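Local coordinates for YerB protein (Bacillus subtilis, PDB 2PSB) that is a putative membrane lipoprotein of unknown function that interacts with the helicase PcrA, an interaction not essential for viability or for repair of UV damage, at residues Pro81-Arg86 against Pro139-Tyr144; His103-Gly108 against Asn122-Asp127. One frame throughout, in Å; residues are numbered along the deposited sequence.

Contacts 1 and 2 lie side by side, their centres about 9 Å apart, both in the part of the chain that belongs to the N-terminal DUF3048 domain. Along the chain the order is 81-86, 103-108, 122-127, 139-144, so both halves of contact 2 fall between the two halves of contact 1. Residues 81-86 lead from strand 78-79 to helix 87-94 and run beside 103-108, which follows strand 99-102. The two contacts are joined directly: Ser143 OG lies 2.7 Å from His103 ND1, a probable hydrogen bond, and Arg83 O lies 2.9 Å from His103 N. Four separate segments thus form one continuous patch of the fold.

Contact 1 of 2, residues Pro81-Arg86 against Pro139-Tyr144; sequences PVRSAR and PPHNSY
Pro81 and Tyr144 lie side by side and point the same way, with Pro81 CA over one face of the phenol ring. That CA stands 4.1 Å from the Tyr144 ring centroid in a CH-pi contact, displaced toward the rim, while Pro81 CG reaches Tyr144 CZ at 3.5 Å. Pro81, preceded by a cis peptide bond, has a compact ring whose carbons can lie close against an aromatic side chain. Tyr144 CG is anti to its own carbonyl carbon (chi1 -60°), and from there the ring extends back to the proline. An alanine in place of Tyr144 would probably leave this side of Pro81 without its aromatic cover and open a gap beside it. Next along the chain, Val82 N donates to Ser143 O at 2.6 Å, almost straight at 168°. This bond lies at the start of strand 143-146, the middle strand of a small antiparallel sheet, and just past the end of its neighbour, strand 78-79. A water donates to both Val82 O and Pro140 O, bridging the two backbones. Beyond it Arg83, its chain bent at chi2, ends with NH2 3.4 Å from Pro140 CG, the two side chains crossing obliquely. Its guanidinium is turned 53° from the His141 ring, whose ND1 is hydrogen-bonded to Asn38 and whose CE1 lies near the guanidinium edge.

Contact 2 of 2, residues His103-Gly108 against Asn122-Asp127; sequences HGWSPG and NGLDFD
His103 lays one face of its imidazole over Gly123, whose CA is 3.6 Å from the ring centroid in a CH-pi contact offset toward the rim. Its CG is anti to the backbone N (chi1 -161°), which starts the ring toward the short helix 123-126. Glycine suits the position beneath it, because a CB there would run into His103 CG. At the rim of the imidazole, Leu124 CD2 lies in the ring plane, 3.8 Å from His103 CD2. Ring atom ND1 is hydrogen-bonded to Ser143, and Phe131 meets the ring edge-to-face. His103 follows strand 99-102 and Asn122 ends strand 120-122, its parallel neighbour, so the contact joins the chain just beyond the two strands.

Gly104 follows with its backbone N donating to Asn122 OD1 at 3.1 Å. The bond is nearly straight at the hydrogen, although the donor is tilted 27° from the carbonyl plane. Glycine is called for here too, since at these backbone angles a CB would press on the carbonyl oxygen of His103. Asn122 is the N-cap of helix 123-126, and the same OD1 accepts from Leu124 N, although the position of that nitrogen, and so the detail of this capping bond, is less certain.

Trp105 then receives the other end of that amide: Asn122 ND2 sits over the six-membered ring of the indole, 3.2 Å above the plane and off the centre of the indole as a whole. The ring and amide planes stand 75° apart, and the broad aromatic surface gives the NH2 group a flat wall to meet.

An asparagine suits this place because its oxygen accepts from Gly104 N while its nitrogen meets an aromatic face; held at both ends, and probably by the capping bond as well, the amide is likely to resist rotation.

Contact 1 of 2, residues Pro81-Arg86 against Pro139-Tyr144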
loop_
_atom_site.group_PDB
_atom_site.type_symbol
_atom_site.label_atom_id
_atom_site.label_comp_id
_atom_site.label_asym_id
_atom_site.label_seq_id
_atom_site.Cartn_x
_atom_site.Cartn_y
_atom_site.Cartn_z
ATOM N N PRO A 81 12.192 4.060 1.641
ATOM C CA PRO A 81 12.970 3.069 2.402
ATOM C C PRO A 81 12.133 1.841 2.742
ATOM O O PRO A 81 10.919 1.940 2.936
ATOM C CB PRO A 81 13.396 3.839 3.657
ATOM C CG PRO A 81 13.344 5.286 3.228
ATOM C CD PRO A 81 12.117 5.341 2.361
ATOM N N VAL A 82 12.785 0.686 2.814
ATOM C CA VAL A 82 12.088 -0.551 3.133
ATOM C C VAL A 82 12.013 -0.710 4.635
ATOM O O VAL A 82 12.912 -0.285 5.356
ATOM C CB VAL A 82 12.808 -1.761 2.518
ATOM C CG1 VAL A 82 11.925 -3.005 2.615
ATOM C CG2 VAL A 82 13.159 -1.456 1.081
ATOM N N ARG A 83 10.935 -1.323 5.104
ATOM C CA ARG A 83 10.728 -1.507 6.531
ATOM C C ARG A 83 10.236 -2.902 6.894
ATOM O O ARG A 83 10.020 -3.753 6.032
ATOM C CB ARG A 83 9.722 -0.473 7.052
ATOM C CG ARG A 83 10.312 0.596 7.954
ATOM C CD ARG A 83 10.837 -0.011 9.236
ATOM N NE ARG A 83 11.341 0.987 10.172
ATOM C CZ ARG A 83 11.719 0.706 11.414
ATOM N NH1 ARG A 83 11.646 -0.542 11.857
ATOM N NH2 ARG A 83 12.163 1.664 12.217
ATOM N N SER A 84 10.053 -3.108 8.194
ATOM C CA SER A 84 9.602 -4.380 8.756
ATOM C C SER A 84 8.243 -4.863 8.288
ATOM O O SER A 84 7.344 -4.072 8.035
ATOM C CB SER A 84 9.588 -4.290 10.279
ATOM O OG SER A 84 10.903 -4.169 10.769
ATOM N N ALA A 85 8.094 -6.181 8.205
ATOM C CA ALA A 85 6.846 -6.791 7.773
ATOM C C ALA A 85 5.932 -7.085 8.957
ATOM O O ALA A 85 6.399 -7.361 10.063
ATOM C CB ALA A 85 7.139 -8.079 7.014
ATOM N N ARG A 86 4.625 -7.017 8.708
ATOM C CA ARG A 86 3.610 -7.286 9.719
ATOM C C ARG A 86 2.654 -8.298 9.123
ATOM O O ARG A 86 2.530 -8.376 7.905
ATOM C CB ARG A 86 2.870 -5.993 10.090
ATOM C CG ARG A 86 3.716 -5.014 10.885
ATOM C CD ARG A 86 4.092 -5.609 12.234
ATOM N NE ARG A 86 5.490 -5.351 12.577
ATOM C CZ ARG A 86 5.966 -4.165 12.940
ATOM N NH1 ARG A 86 5.156 -3.116 13.014
ATOM N NH2 ARG A 86 7.252 -4.029 13.217
ATOM N N PRO A 139 20.315 4.822 9.547
ATOM C CA PRO A 139 19.486 3.648 9.824
ATOM C C PRO A 139 18.446 4.013 10.873
ATOM O O PRO A 139 18.695 4.861 11.730
ATOM C CB PRO A 139 20.495 2.618 10.351
ATOM C CG PRO A 139 21.757 3.007 9.699
ATOM C CD PRO A 139 21.732 4.525 9.806
ATOM N N PRO A 140 17.274 3.366 10.833
ATOM C CA PRO A 140 16.891 2.336 9.866
ATOM C C PRO A 140 15.918 2.861 8.823
ATOM O O PRO A 140 14.991 2.164 8.436
ATOM C CB PRO A 140 16.265 1.279 10.751
ATOM C CG PRO A 140 15.498 2.112 11.732
ATOM C CD PRO A 140 16.452 3.269 12.054
ATOM N N HIS A 141 16.142 4.095 8.375
ATOM C CA HIS A 141 15.289 4.741 7.378
ATOM C C HIS A 141 16.099 4.968 6.101
ATOM O O HIS A 141 15.724 5.777 5.245
ATOM C CB HIS A 141 14.792 6.097 7.903
ATOM C CG HIS A 141 14.113 6.024 9.237
ATOM N ND1 HIS A 141 13.006 5.237 9.466
ATOM C CD2 HIS A 141 14.388 6.635 10.415
ATOM C CE1 HIS A 141 12.630 5.359 10.727
ATOM N NE2 HIS A 141 13.453 6.202 11.325
ATOM N N ASN A 142 17.212 4.253 5.974
ATOM C CA ASN A 142 18.071 4.424 4.810
ATOM C C ASN A 142 18.226 3.154 3.968
ATOM O O ASN A 142 19.142 3.047 3.166
ATOM C CB ASN A 142 19.442 4.928 5.272
ATOM C CG ASN A 142 20.258 3.855 5.993
ATOM O OD1 ASN A 142 19.717 2.990 6.692
ATOM N ND2 ASN A 142 21.572 3.924 5.835
ATOM N N SER A 143 17.303 2.216 4.138
ATOM C CA SER A 143 17.347 0.941 3.427
ATOM C C SER A 143 16.497 0.858 2.143
ATOM O O SER A 143 15.266 0.907 2.193
ATOM C CB SER A 143 16.944 -0.166 4.407
ATOM O OG SER A 143 16.819 -1.406 3.746
ATOM N N TYR A 144 17.167 0.732 1.000
ATOM C CA TYR A 144 16.491 0.643 -0.293
ATOM C C TYR A 144 16.905 -0.561 -1.145
ATOM O O TYR A 144 17.895 -1.235 -0.870
ATOM C CB TYR A 144 16.787 1.870 -1.154
ATOM C CG TYR A 144 16.371 3.193 -0.572
ATOM C CD1 TYR A 144 17.133 3.815 0.420
ATOM C CD2 TYR A 144 15.200 3.820 -1.002
ATOM C CE1 TYR A 144 16.740 5.031 0.971
ATOM C CE2 TYR A 144 14.792 5.034 -0.465
ATOM C CZ TYR A 144 15.565 5.634 0.527
ATOM O OH TYR A 144 15.157 6.820 1.081
HETATM O O HOH W 1 14.328 1.768 5.875
#

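Contact 2 of 2, residues His103-Gly108 against Asn122-Asp127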
loop_
_atom_site.group_PDB
_atom_site.type_symbol
_atom_site.label_atom_id
_atom_site.label_comp_id
_atom_site.label_asym_id
_atom_site.label_seq_id
_atom_site.Cartn_x
_atom_site.Cartn_y
_atom_site.Cartn_z
ATOM N N HIS A 103 11.977 -5.772 5.164
ATOM C CA HIS A 103 13.240 -5.689 5.874
ATOM C C HIS A 103 12.978 -5.774 7.368
ATOM O O HIS A 103 12.672 -4.771 8.025
ATOM C CB HIS A 103 13.958 -4.386 5.533
ATOM C CG HIS A 103 15.424 -4.412 5.844
ATOM N ND1 HIS A 103 16.303 -3.466 5.366
ATOM C CD2 HIS A 103 16.169 -5.288 6.561
ATOM C CE1 HIS A 103 17.526 -3.760 5.768
ATOM N NE2 HIS A 103 17.472 -4.862 6.495
ATOM N N GLY A 104 13.112 -6.987 7.895
ATOM C CA GLY A 104 12.856 -7.222 9.300
ATOM C C GLY A 104 11.424 -7.694 9.395
ATOM O O GLY A 104 10.723 -7.761 8.381
ATOM N N TRP A 105 10.977 -8.016 10.600
ATOM C CA TRP A 105 9.615 -8.490 10.793
ATOM C C TRP A 105 9.237 -8.659 12.259
ATOM O O TRP A 105 10.086 -8.616 13.149
ATOM C CB TRP A 105 9.413 -9.833 10.072
ATOM C CG TRP A 105 10.537 -10.828 10.256
ATOM C CD1 TRP A 105 11.390 -10.929 11.320
ATOM C CD2 TRP A 105 10.904 -11.883 9.352
ATOM N NE1 TRP A 105 12.267 -11.976 11.134
ATOM C CE2 TRP A 105 11.992 -12.576 9.934
ATOM C CE3 TRP A 105 10.424 -12.304 8.103
ATOM C CZ2 TRP A 105 12.599 -13.672 9.314
ATOM C CZ3 TRP A 105 11.031 -13.398 7.485
ATOM C CH2 TRP A 105 12.110 -14.065 8.092
ATOM N N SER A 106 7.946 -8.841 12.500
ATOM C CA SER A 106 7.458 -9.061 13.847
ATOM C C SER A 106 7.476 -10.578 14.035
ATOM O O SER A 106 7.571 -11.327 13.065
ATOM C CB SER A 106 6.028 -8.531 14.001
ATOM O OG SER A 106 5.134 -9.212 13.141
ATOM N N PRO A 107 7.402 -11.049 15.284
ATOM C CA PRO A 107 7.410 -12.491 15.538
ATOM C C PRO A 107 6.386 -13.237 14.683
ATOM O O PRO A 107 6.718 -14.212 13.999
ATOM C CB PRO A 107 7.096 -12.568 17.027
ATOM C CG PRO A 107 7.822 -11.367 17.557
ATOM C CD PRO A 107 7.444 -10.294 16.549
ATOM N N GLY A 108 5.142 -12.766 14.728
ATOM C CA GLY A 108 4.082 -13.388 13.960
ATOM C C GLY A 108 4.435 -13.474 12.491
ATOM O O GLY A 108 4.334 -14.539 11.887
ATOM N N ASN A 122 13.881 -10.692 2.240
ATOM C CA ASN A 122 14.152 -10.027 3.505
ATOM C C ASN A 122 15.436 -9.217 3.433
ATOM O O ASN A 122 16.515 -9.749 3.134
ATOM C CB ASN A 122 14.261 -11.064 4.629
ATOM C CG ASN A 122 14.041 -10.464 6.006
ATOM O OD1 ASN A 122 14.379 -9.307 6.258
ATOM N ND2 ASN A 122 13.486 -11.259 6.911
ATOM N N GLY A 123 15.311 -7.927 3.716
ATOM C CA GLY A 123 16.462 -7.055 3.688
ATOM C C GLY A 123 17.555 -7.621 4.564
ATOM O O GLY A 123 18.734 -7.356 4.351
ATOM N N LEU A 124 17.164 -8.405 5.558
ATOM C CA LEU A 124 18.144 -9.004 6.455
ATOM C C LEU A 124 19.146 -9.868 5.677
ATOM O O LEU A 124 20.354 -9.804 5.917
ATOM C CB LEU A 124 17.449 -9.876 7.512
ATOM C CG LEU A 124 16.395 -9.281 8.459
ATOM C CD1 LEU A 124 16.021 -10.332 9.505
ATOM C CD2 LEU A 124 16.927 -8.039 9.143
ATOM N N ASP A 125 18.640 -10.656 4.733
ATOM C CA ASP A 125 19.479 -11.552 3.947
ATOM C C ASP A 125 20.264 -10.932 2.812
ATOM O O ASP A 125 21.232 -11.524 2.337
ATOM C CB ASP A 125 18.637 -12.685 3.378
ATOM C CG ASP A 125 17.800 -13.353 4.426
ATOM O OD1 ASP A 125 18.329 -13.611 5.526
ATOM O OD2 ASP A 125 16.615 -13.623 4.153
ATOM N N PHE A 126 19.865 -9.746 2.369
ATOM C CA PHE A 126 20.554 -9.113 1.253
ATOM C C PHE A 126 21.118 -7.756 1.600
ATOM O O PHE A 126 21.588 -7.036 0.720
ATOM C CB PHE A 126 19.610 -8.967 0.058
ATOM C CG PHE A 126 18.937 -10.243 -0.344
ATOM C CD1 PHE A 126 17.862 -10.737 0.388
ATOM C CD2 PHE A 126 19.374 -10.952 -1.461
ATOM C CE1 PHE A 126 17.229 -11.918 0.015
ATOM C CE2 PHE A 126 18.750 -12.134 -1.846
ATOM C CZ PHE A 126 17.674 -12.622 -1.109
ATOM N N ASP A 127 21.070 -7.406 2.877
ATOM C CA ASP A 127 21.597 -6.120 3.312
ATOM C C ASP A 127 23.080 -6.091 2.962
ATOM O O ASP A 127 23.883 -6.771 3.600
ATOM C CB ASP A 127 21.402 -5.948 4.823
ATOM C CG ASP A 127 21.522 -4.498 5.264
ATOM O OD1 ASP A 127 21.587 -3.618 4.384
ATOM O OD2 ASP A 127 21.539 -4.240 6.484
#